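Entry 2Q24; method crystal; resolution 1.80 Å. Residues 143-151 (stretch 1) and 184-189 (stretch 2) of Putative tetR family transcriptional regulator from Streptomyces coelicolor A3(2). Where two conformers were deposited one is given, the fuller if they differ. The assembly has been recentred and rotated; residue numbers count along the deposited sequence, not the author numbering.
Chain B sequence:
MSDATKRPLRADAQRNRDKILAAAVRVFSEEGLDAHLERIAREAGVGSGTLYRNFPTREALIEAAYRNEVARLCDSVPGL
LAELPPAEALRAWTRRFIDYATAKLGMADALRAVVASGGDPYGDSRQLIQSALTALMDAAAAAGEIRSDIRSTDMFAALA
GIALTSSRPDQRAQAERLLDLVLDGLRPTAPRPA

Stretch 1 143-151: AGEIRSDIR
Stretch 2 184-189: DGLRPT

Two segments of one chain pack together, burying 361 Å² summed over both sides; in register, the CA atoms of Arg 147 and Pro 188 lie 4.4 Å apart. Stretch 1 has no regular helix or strand, whereas stretch 2 enters from a helix and continues as loop; Arg 187 N donates a backbone hydrogen bond to Asp 184 O (3.1 Å). Ala 143 (phi/psi -85/1) makes no contact. Gly 144 leaves the preceding helix in a Schellman motif; its positive phi (71/16) favours glycine, and its O lies 3.7 Å from Pro 188 CG. The CA-to-CB bond of Glu 145 (-91/-20; chi1 m, chi2 t) points away and its side chain stays out of contact with stretch 2, so the contact comes from the backbone, Glu 145 O to Pro 188 CD at 3.6 Å. Ile 146 is extended (-133/162) and buried, with chi1 p and chi2 t. Ile 146 CA makes a CA-H...O contact with Leu 186 O (3.3 Å), and Ile 146 CG2 packs on Leu 186 CB (3.7 Å). Arg 147 (-59/158; chi 59°, -159°, -65°, -176°) supplies both hydrogen bonds across the contact: N to Leu 186 O at 2.8 Å, nearly linear at 170°, and NH1 to Gly 185 O at 2.9 Å, near the guanidinium plane. Backbone and side chain thus engage successive carbonyls. The guanidinium is also held within its own stretch by a salt bridge to Asp 149, with Arg 147 NE to Asp 149 OD1 at 2.7 Å and Arg 147 NH2 to Asp 149 OD2 at 3.0 Å. Ser 148 (-109/3, chi1 p) points away, and Asp 149 (-103/13, chi1 p) does not touch stretch 2. Ile 150 (-96/140; chi1 m, chi2 m) points toward stretch 2, its CG1 3.8 Å from CD2 of Leu 186 (-87/-7; chi1 m, chi2 t). Leu 186 thus meets both isoleucines. Arg 151 (-86/138), the N-cap residue of the next helix, lies out of reach.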

ATOM      1  N   ALA B 143      11.209   2.878  22.061  1.00 26.24           N
ATOM      2  CA  ALA B 143      12.045   3.942  22.572  1.00 26.28           C
ATOM      3  C   ALA B 143      11.564   4.475  23.927  1.00 26.48           C
ATOM      4  O   ALA B 143      12.164   5.384  24.495  1.00 26.89           O
ATOM      5  CB  ALA B 143      12.153   5.092  21.530  1.00 26.55           C
ATOM      6  N   GLY B 144      10.493   3.886  24.443  1.00 25.58           N
ATOM      7  CA  GLY B 144       9.874   4.310  25.680  1.00 26.59           C
ATOM      8  C   GLY B 144       9.138   5.634  25.604  1.00 26.49           C
ATOM      9  O   GLY B 144       8.824   6.206  26.645  1.00 27.15           O
ATOM     10  N   GLU B 145       8.848   6.121  24.389  1.00 26.03           N
ATOM     11  CA  GLU B 145       8.282   7.460  24.238  1.00 25.88           C
ATOM     12  C   GLU B 145       6.767   7.443  24.259  1.00 26.28           C
ATOM     13  O   GLU B 145       6.145   8.504  24.406  1.00 27.33           O
ATOM     14  CB  GLU B 145       8.785   8.102  22.920  1.00 26.14           C
ATOM     15  CG  GLU B 145      10.269   8.488  23.025  1.00 28.75           C
ATOM     16  CD  GLU B 145      10.848   9.095  21.732  1.00 30.84           C
ATOM     17  OE1 GLU B 145      10.081   9.352  20.773  1.00 31.04           O
ATOM     18  OE2 GLU B 145      12.078   9.285  21.689  1.00 34.10           O
ATOM     19  N   ILE B 146       6.193   6.267  23.997  1.00 25.23           N
ATOM     20  CA  ILE B 146       4.763   6.038  24.183  1.00 24.12           C
ATOM     21  C   ILE B 146       4.551   4.731  24.918  1.00 25.25           C
ATOM     22  O   ILE B 146       5.452   3.844  24.967  1.00 23.42           O
ATOM     23  CB  ILE B 146       3.928   6.005  22.848  1.00 24.51           C
ATOM     24  CG1 ILE B 146       4.384   4.868  21.931  1.00 23.45           C
ATOM     25  CG2 ILE B 146       3.932   7.396  22.168  1.00 24.49           C
ATOM     26  CD1 ILE B 146       3.329   4.528  20.813  1.00 23.01           C
ATOM     27  N   ARG B 147       3.359   4.585  25.482  1.00 26.10           N
ATOM     28  CA  ARG B 147       2.913   3.300  26.019  1.00 27.30           C
ATOM     29  C   ARG B 147       2.907   2.257  24.918  1.00 28.87           C
ATOM     30  O   ARG B 147       2.835   2.566  23.717  1.00 27.74           O
ATOM     31  CB  ARG B 147       1.501   3.423  26.622  1.00 27.18           C
ATOM     32  CG  ARG B 147       0.486   3.884  25.594  1.00 27.13           C
ATOM     33  CD  ARG B 147      -0.762   4.509  26.256  1.00 26.05           C
ATOM     34  NE  ARG B 147      -1.503   3.484  27.034  1.00 26.85           N
ATOM     35  CZ  ARG B 147      -2.654   3.728  27.646  1.00 27.87           C
ATOM     36  NH1 ARG B 147      -3.193   4.967  27.624  1.00 27.51           N
ATOM     37  NH2 ARG B 147      -3.263   2.731  28.299  1.00 25.64           N
ATOM     38  N   SER B 148       2.970   0.998  25.329  1.00 29.27           N
ATOM     39  CA  SER B 148       3.068  -0.086  24.342  0.50 30.09           C
ATOM     40  C   SER B 148       1.772  -0.907  24.234  1.00 31.09           C
ATOM     41  O   SER B 148       1.710  -1.891  23.464  1.00 32.18           O
ATOM     42  CB  SER B 148       4.217  -1.030  24.714  0.50 30.67           C
ATOM     43  OG  SER B 148       3.946  -1.592  25.978  0.50 29.49           O
ATOM     44  N   ASP B 149       0.747  -0.502  24.979  1.00 31.32           N
ATOM     45  CA  ASP B 149      -0.480  -1.296  25.049  1.00 33.14           C
ATOM     46  C   ASP B 149      -1.669  -0.789  24.219  1.00 33.42           C
ATOM     47  O   ASP B 149      -2.801  -1.254  24.411  1.00 35.10           O
ATOM     48  CB  ASP B 149      -0.907  -1.433  26.507  1.00 32.54           C
ATOM     49  CG  ASP B 149      -1.289  -0.081  27.122  1.00 34.94           C
ATOM     50  OD1 ASP B 149      -0.737   0.917  26.657  1.00 31.62           O
ATOM     51  OD2 ASP B 149      -2.106   0.005  28.056  1.00 35.79           O
ATOM     52  N   ILE B 150      -1.433   0.146  23.326  1.00 33.58           N
ATOM     53  CA  ILE B 150      -2.503   0.574  22.415  1.00 33.66           C
ATOM     54  C   ILE B 150      -2.428  -0.148  21.073  1.00 35.06           C
ATOM     55  O   ILE B 150      -1.352  -0.337  20.542  1.00 36.31           O
ATOM     56  CB  ILE B 150      -2.503   2.110  22.214  1.00 33.26           C
ATOM     57  CG1 ILE B 150      -2.642   2.816  23.557  1.00 31.23           C
ATOM     58  CG2 ILE B 150      -3.602   2.525  21.209  1.00 31.55           C
ATOM     59  CD1 ILE B 150      -3.988   2.502  24.379  1.00 30.09           C
ATOM     60  N   ARG B 151      -3.589  -0.519  20.544  1.00 34.93           N
ATOM     61  CA  ARG B 151      -3.726  -1.244  19.298  0.50 34.74           C
ATOM     62  C   ARG B 151      -3.736  -0.256  18.126  1.00 33.91           C
ATOM     63  O   ARG B 151      -4.374   0.777  18.213  1.00 33.37           O
ATOM     64  CB  ARG B 151      -5.048  -2.053  19.323  0.50 35.04           C
ATOM     65  CG  ARG B 151      -5.463  -2.698  20.719  0.50 36.71           C
ATOM     66  CD  ARG B 151      -6.268  -3.992  20.536  0.50 38.50           C
ATOM     67  NE  ARG B 151      -7.139  -4.474  21.636  0.50 36.96           N
ATOM     68  CZ  ARG B 151      -6.901  -4.462  22.954  0.50 35.38           C
ATOM     69  NH1 ARG B 151      -5.786  -3.998  23.480  0.50 32.56           N
ATOM     70  NH2 ARG B 151      -7.830  -4.947  23.781  0.50 40.54           N
ATOM     71  N   ASP B 184      -1.456  12.623  23.578  1.00 25.02           N
ATOM     72  CA  ASP B 184      -1.283  12.644  25.046  1.00 25.16           C
ATOM     73  C   ASP B 184      -1.819  11.382  25.739  1.00 24.56           C
ATOM     74  O   ASP B 184      -1.255  10.950  26.755  1.00 23.83           O
ATOM     75  CB  ASP B 184      -1.890  13.894  25.676  1.00 25.65           C
ATOM     76  CG  ASP B 184      -1.049  15.126  25.421  1.00 28.86           C
ATOM     77  OD1 ASP B 184       0.115  14.989  24.927  1.00 31.89           O
ATOM     78  OD2 ASP B 184      -1.589  16.220  25.643  1.00 29.32           O
ATOM     79  N   GLY B 185      -2.866  10.773  25.191  1.00 23.03           N
ATOM     80  CA  GLY B 185      -3.363   9.478  25.732  1.00 21.78           C
ATOM     81  C   GLY B 185      -2.294   8.374  25.575  1.00 22.25           C
ATOM     82  O   GLY B 185      -2.370   7.342  26.255  1.00 24.53           O
ATOM     83  N   LEU B 186      -1.312   8.597  24.673  1.00 22.05           N
ATOM     84  CA  LEU B 186      -0.273   7.593  24.406  1.00 24.02           C
ATOM     85  C   LEU B 186       0.886   7.739  25.383  1.00 25.75           C
ATOM     86  O   LEU B 186       1.798   6.912  25.387  1.00 27.47           O
ATOM     87  CB  LEU B 186       0.291   7.768  22.976  1.00 22.30           C
ATOM     88  CG  LEU B 186      -0.737   7.434  21.872  1.00 24.95           C
ATOM     89  CD1 LEU B 186      -0.028   7.591  20.519  1.00 24.55           C
ATOM     90  CD2 LEU B 186      -1.401   6.052  22.018  1.00 26.94           C
ATOM     91  N   ARG B 187       0.877   8.779  26.213  1.00 27.36           N
ATOM     92  CA  ARG B 187       2.005   9.014  27.134  1.00 29.92           C
ATOM     93  C   ARG B 187       2.233   7.771  28.017  1.00 30.56           C
ATOM     94  O   ARG B 187       1.255   7.192  28.499  1.00 30.44           O
ATOM     95  CB  ARG B 187       1.724  10.263  28.012  1.00 31.58           C
ATOM     96  CG  ARG B 187       1.716  11.576  27.221  1.00 38.57           C
ATOM     97  CD  ARG B 187       1.754  12.815  28.207  1.00 42.16           C
ATOM     98  NE  ARG B 187       0.448  13.357  28.655  1.00 48.25           N
ATOM     99  CZ  ARG B 187      -0.550  12.672  29.224  1.00 45.62           C
ATOM    100  NH1 ARG B 187      -0.463  11.369  29.360  1.00 50.96           N
ATOM    101  NH2 ARG B 187      -1.680  13.290  29.618  1.00 47.42           N
ATOM    102  N   PRO B 188       3.521   7.383  28.233  1.00 31.75           N
ATOM    103  CA  PRO B 188       4.019   6.248  29.048  1.00 33.01           C
ATOM    104  C   PRO B 188       3.546   6.566  30.470  1.00 32.44           C
ATOM    105  O   PRO B 188       3.509   7.738  30.842  1.00 33.93           O
ATOM    106  CB  PRO B 188       5.539   6.230  28.800  1.00 34.34           C
ATOM    107  CG  PRO B 188       5.851   7.553  28.290  1.00 32.78           C
ATOM    108  CD  PRO B 188       4.637   8.145  27.651  1.00 32.49           C
ATOM    109  N   THR B 189       3.336   5.530  31.281  1.00 28.57           N
ATOM    110  CA  THR B 189       3.521   5.620  32.747  1.00 30.29           C
ATOM    111  C   THR B 189       4.701   6.404  33.255  1.00 29.71           C
ATOM    112  O   THR B 189       4.527   7.404  33.989  1.00 34.90           O
ATOM    113  CB  THR B 189       3.370   4.221  33.371  1.00 28.47           C
TER